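PDB 5ITG: sorbitol dehydrogenase from Gluconobacter oxydans, which probably oxidises D-sorbitol to L-sorbose with NADP as the hydride acceptor, as a member of the mannitol dehydrogenase family. Local coordinates for residues A[133-138]-A[189-194]; A[142-145]-A[150-153]. All blocks are in the same frame, centred on the assembly; numbering follows the deposited sequence.

Contact 1 (A[133-138]-A[189-194])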
loop_
_atom_site.group_PDB
_atom_site.type_symbol
_atom_site.label_atom_id
_atom_site.label_comp_id
_atom_site.label_asym_id
_atom_site.label_seq_id
_atom_site.Cartn_x
_atom_site.Cartn_y
_atom_site.Cartn_z
ATOM N N GLY A 133 -8.747 7.984 -3.129
ATOM C CA GLY A 133 -9.630 9.108 -3.383
ATOM C C GLY A 133 -9.171 9.926 -4.571
ATOM O O GLY A 133 -9.972 10.587 -5.241
ATOM N N GLY A 134 -7.871 9.869 -4.842
ATOM C CA GLY A 134 -7.310 10.614 -5.951
ATOM C C GLY A 134 -7.776 10.172 -7.325
ATOM O O GLY A 134 -7.642 10.926 -8.282
ATOM N N TYR A 135 -8.320 8.963 -7.441
ATOM C CA TYR A 135 -8.773 8.480 -8.742
ATOM C C TYR A 135 -10.173 8.968 -9.125
ATOM O O TYR A 135 -10.668 8.683 -10.216
ATOM C CB TYR A 135 -8.681 6.947 -8.807
ATOM C CG TYR A 135 -7.243 6.450 -8.793
ATOM C CD1 TYR A 135 -6.575 6.224 -7.590
ATOM C CD2 TYR A 135 -6.523 6.303 -9.982
ATOM C CE1 TYR A 135 -5.225 5.873 -7.567
ATOM C CE2 TYR A 135 -5.165 5.955 -9.973
ATOM C CZ TYR A 135 -4.522 5.747 -8.760
ATOM O OH TYR A 135 -3.167 5.464 -8.737
ATOM N N ASN A 136 -10.803 9.713 -8.223
ATOM C CA ASN A 136 -12.115 10.296 -8.492
ATOM C C ASN A 136 -13.185 9.308 -8.940
ATOM O O ASN A 136 -13.925 9.576 -9.890
ATOM C CB ASN A 136 -11.962 11.413 -9.536
ATOM C CG ASN A 136 -13.276 12.124 -9.845
ATOM O OD1 ASN A 136 -14.014 12.512 -8.943
ATOM N ND2 ASN A 136 -13.559 12.309 -11.127
ATOM N N ILE A 137 -13.257 8.159 -8.272
ATOM C CA ILE A 137 -14.273 7.162 -8.590
ATOM C C ILE A 137 -15.408 7.342 -7.578
ATOM O O ILE A 137 -15.192 7.218 -6.375
ATOM C CB ILE A 137 -13.739 5.718 -8.456
ATOM C CG1 ILE A 137 -12.572 5.493 -9.416
ATOM C CG2 ILE A 137 -14.859 4.727 -8.718
ATOM C CD1 ILE A 137 -12.885 5.781 -10.869
ATOM N N ASN A 138 -16.607 7.644 -8.064
ATOM C CA ASN A 138 -17.755 7.828 -7.182
ATOM C C ASN A 138 -18.009 6.527 -6.424
ATOM O O ASN A 138 -18.107 5.457 -7.022
ATOM C CB ASN A 138 -18.982 8.236 -8.003
ATOM C CG ASN A 138 -20.216 8.458 -7.146
ATOM O OD1 ASN A 138 -20.781 7.516 -6.599
ATOM N ND2 ASN A 138 -20.637 9.711 -7.027
ATOM N N ASP A 189 -0.251 2.991 -6.245
ATOM C CA ASP A 189 -1.089 3.133 -5.058
ATOM C C ASP A 189 -1.468 1.725 -4.610
ATOM O O ASP A 189 -1.618 0.828 -5.442
ATOM C CB ASP A 189 -2.353 3.923 -5.381
ATOM C CG ASP A 189 -2.134 5.424 -5.315
ATOM O OD1 ASP A 189 -1.828 5.920 -4.217
ATOM O OD2 ASP A 189 -2.269 6.106 -6.354
ATOM N N ASN A 190 -1.629 1.535 -3.302
ATOM C CA ASN A 190 -1.975 0.228 -2.745
ATOM C C ASN A 190 -3.474 -0.081 -2.817
ATOM O O ASN A 190 -4.199 0.023 -1.824
ATOM C CB ASN A 190 -1.494 0.141 -1.291
ATOM C CG ASN A 190 -1.824 -1.194 -0.644
ATOM O OD1 ASN A 190 -1.482 -2.253 -1.169
ATOM N ND2 ASN A 190 -2.492 -1.147 0.504
ATOM N N LEU A 191 -3.924 -0.472 -4.003
ATOM C CA LEU A 191 -5.321 -0.800 -4.230
ATOM C C LEU A 191 -5.376 -2.106 -5.007
ATOM O O LEU A 191 -4.458 -2.422 -5.760
ATOM C CB LEU A 191 -5.994 0.299 -5.058
ATOM C CG LEU A 191 -5.856 1.732 -4.541
ATOM C CD1 LEU A 191 -6.408 2.708 -5.573
ATOM C CD2 LEU A 191 -6.599 1.865 -3.219
ATOM N N ARG A 192 -6.450 -2.861 -4.839
ATOM C CA ARG A 192 -6.579 -4.110 -5.573
ATOM C C ARG A 192 -6.795 -3.758 -7.047
ATOM O O ARG A 192 -7.645 -2.926 -7.386
ATOM C CB ARG A 192 -7.730 -4.924 -4.991
ATOM C CG ARG A 192 -7.450 -5.319 -3.544
ATOM C CD ARG A 192 -8.670 -5.882 -2.860
ATOM N NE ARG A 192 -9.070 -7.170 -3.416
ATOM C CZ ARG A 192 -10.215 -7.771 -3.126
ATOM N NH1 ARG A 192 -11.069 -7.192 -2.289
ATOM N NH2 ARG A 192 -10.510 -8.944 -3.672
ATOM N N HIS A 193 -6.003 -4.383 -7.911
ATOM C CA HIS A 193 -6.035 -4.123 -9.347
ATOM C C HIS A 193 -5.963 -2.612 -9.583
ATOM O O HIS A 193 -6.837 -2.019 -10.220
ATOM C CB HIS A 193 -7.293 -4.726 -9.971
ATOM C CG HIS A 193 -7.334 -6.220 -9.894
ATOM N ND1 HIS A 193 -8.326 -6.906 -9.229
ATOM C CD2 HIS A 193 -6.482 -7.160 -10.371
ATOM C CE1 HIS A 193 -8.084 -8.204 -9.296
ATOM N NE2 HIS A 193 -6.970 -8.384 -9.984
ATOM N N ASN A 194 -4.897 -2.001 -9.074
ATOM C CA ASN A 194 -4.717 -0.559 -9.204
ATOM C C ASN A 194 -4.677 -0.081 -10.654
ATOM O O ASN A 194 -5.071 1.045 -10.945
ATOM C CB ASN A 194 -3.459 -0.094 -8.442
ATOM C CG ASN A 194 -2.195 -0.859 -8.830
ATOM O OD1 ASN A 194 -2.204 -1.711 -9.721
ATOM N ND2 ASN A 194 -1.096 -0.545 -8.153
#
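Y135 lays the CE1 side of its ring against L191 and sets its hydroxyl on the carboxylate of D189. The hydroxyl donates a 2.6 Å hydrogen bond from Y135 OH to D189 OD2, which receives it on the anti lone pair, away from the other carboxylate oxygen. With CG of Y135 anti to the carbonyl carbon (chi1 -68°), the ring points its hydroxyl at D189. D189 reaches the ring at its edge: CG lies in the ring plane, while the carboxylate is turned 84° against it. L191 adds the apolar part obliquely, its CD1 3.9 Å from Y135 CE1, the leucine running alongside the tyrosine in the reverse sense. Both carboxylate oxygens have further partners: D189 OD1 accepts T131 N and OD2 accepts I130 N. N194 ND2 bonds to D189 O at 3.1 Å, in the carbonyl plane, and so ties the start of helix 194-209 back to the same residue. A phenylalanine at Y135 would probably keep the touch on L191 but leave D189 OD2 without its hydroxyl donor. The contact joins the loops that follow the parallel strands 125-128 and 184-187 of the Rossmann sheet; S187 also bonds to Y135 OH, and V197 and A198 of helix 194-209 touch the Y135 side chain.

Contact 2 (A[142-145]-A[150-153])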
loop_
_atom_site.group_PDB
_atom_site.type_symbol
_atom_site.label_atom_id
_atom_site.label_comp_id
_atom_site.label_asym_id
_atom_site.label_seq_id
_atom_site.Cartn_x
_atom_site.Cartn_y
_atom_site.Cartn_z
ATOM N N GLY A 142 -19.661 3.962 -8.744
ATOM C CA GLY A 142 -18.505 3.175 -9.126
ATOM C C GLY A 142 -17.887 3.664 -10.424
ATOM O O GLY A 142 -17.017 3.001 -10.983
ATOM N N ALA A 143 -18.332 4.820 -10.915
ATOM C CA ALA A 143 -17.782 5.356 -12.157
ATOM C C ALA A 143 -16.983 6.639 -11.938
ATOM O O ALA A 143 -17.078 7.269 -10.887
ATOM C CB ALA A 143 -18.904 5.610 -13.159
ATOM N N PHE A 144 -16.192 7.013 -12.938
ATOM C CA PHE A 144 -15.391 8.230 -12.869
ATOM C C PHE A 144 -16.402 9.372 -12.739
ATOM O O PHE A 144 -17.302 9.503 -13.571
ATOM C CB PHE A 144 -14.576 8.384 -14.149
ATOM C CG PHE A 144 -13.643 9.557 -14.142
ATOM C CD1 PHE A 144 -12.558 9.592 -13.275
ATOM C CD2 PHE A 144 -13.842 10.621 -15.016
ATOM C CE1 PHE A 144 -11.674 10.678 -13.278
ATOM C CE2 PHE A 144 -12.972 11.705 -15.029
ATOM C CZ PHE A 144 -11.883 11.737 -14.159
ATOM N N ASP A 145 -16.249 10.191 -11.701
ATOM C CA ASP A 145 -17.184 11.281 -11.442
ATOM C C ASP A 145 -16.989 12.526 -12.298
ATOM O O ASP A 145 -16.112 13.347 -12.032
ATOM C CB ASP A 145 -17.126 11.671 -9.968
ATOM C CG ASP A 145 -18.415 12.303 -9.489
ATOM O OD1 ASP A 145 -19.026 13.065 -10.269
ATOM O OD2 ASP A 145 -18.811 12.046 -8.335
ATOM N N ALA A 150 -13.050 20.160 -10.293
ATOM C CA ALA A 150 -11.798 20.269 -11.031
ATOM C C ALA A 150 -11.879 19.564 -12.378
ATOM O O ALA A 150 -11.333 20.044 -13.373
ATOM C CB ALA A 150 -10.653 19.696 -10.206
ATOM N N VAL A 151 -12.558 18.422 -12.411
ATOM C CA VAL A 151 -12.697 17.661 -13.652
ATOM C C VAL A 151 -13.478 18.438 -14.705
ATOM O O VAL A 151 -13.097 18.477 -15.882
ATOM C CB VAL A 151 -13.413 16.315 -13.405
ATOM C CG1 VAL A 151 -13.687 15.616 -14.728
ATOM C CG2 VAL A 151 -12.558 15.436 -12.515
ATOM N N LYS A 152 -14.579 19.052 -14.283
ATOM C CA LYS A 152 -15.406 19.828 -15.199
ATOM C C LYS A 152 -14.626 21.024 -15.725
ATOM O O LYS A 152 -14.726 21.375 -16.900
ATOM C CB LYS A 152 -16.680 20.294 -14.492
ATOM C CG LYS A 152 -17.553 19.150 -13.985
ATOM C CD LYS A 152 -18.776 19.662 -13.226
ATOM C CE LYS A 152 -19.709 20.460 -14.129
ATOM N NZ LYS A 152 -20.173 19.646 -15.290
ATOM N N ALA A 153 -13.838 21.650 -14.857
ATOM C CA ALA A 153 -13.044 22.800 -15.266
ATOM C C ALA A 153 -12.017 22.367 -16.307
ATOM O O ALA A 153 -11.771 23.074 -17.292
ATOM C CB ALA A 153 -12.347 23.414 -14.056
#
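Apolar packing of one aromatic ring against one branched side chain makes this contact, in the Rossmann domain, where the loop before helix 149-156 turns back on the first part of that helix. No hydrogen bond crosses between 142-145 and 150-153, and the two segments together bury just 103 Å². F144 and V151 extend to meet each other, and both methyls of V151 take part. CG1 of V151 stands 4.0 Å from F144 CE2, oblique to the ring, while V151 CG2 lies 4.1 Å from F144 CZ. The reach of the ring follows from its first torsion: CG is anti to the backbone N (chi1 -176°), which carries CE2 and CZ to the valine although the CB bond itself does not aim there. V151 CG2 also rests near the backbone, 4.2 Å from D145 O. That carbonyl accepts a hydrogen bond from N136 ND2, so the methyl borders a polar atom that already has a partner. The carboxylate of D145 turns to other partners, E147 N at OD1 and N138 ND2 at OD2. Around the pair, F165 meets F144 edge-to-face, and A201 and Y205 of helix 194-209 touch the F144 side chain; Y205 touches V151 too. The F144-V151 pair meets carbon to carbon, so its fit is one of shape and burial, and hydrogen bonding nearby is supplied by other groups, among them the amide of N136 and the carboxylate of D145.

From the N terminus, the chain leaves strand 125-128 and enters 133-138, the first half of contact 1. It then runs through 142-145 and, after four residues, 150-153 on helix 149-156, so contact 2 closes a short loop. Only after helix 164-177 and strand 184-187 does 189-194 complete contact 1, whose 50-residue loop encloses contact 2 without crossing it. About 13 Å separates the centres, yet the two meet: N138 N lies 2.9 Å from A143 O, a probable hydrogen bond, and N136 ND2 packs against F144 CE1 and V151 CG2. Contact 1 links the loops following two neighbouring parallel strands; contact 2 joins 142-145 to the next helix. Helix 194-209, beginning where contact 1 ends, also packs on F144 and V151.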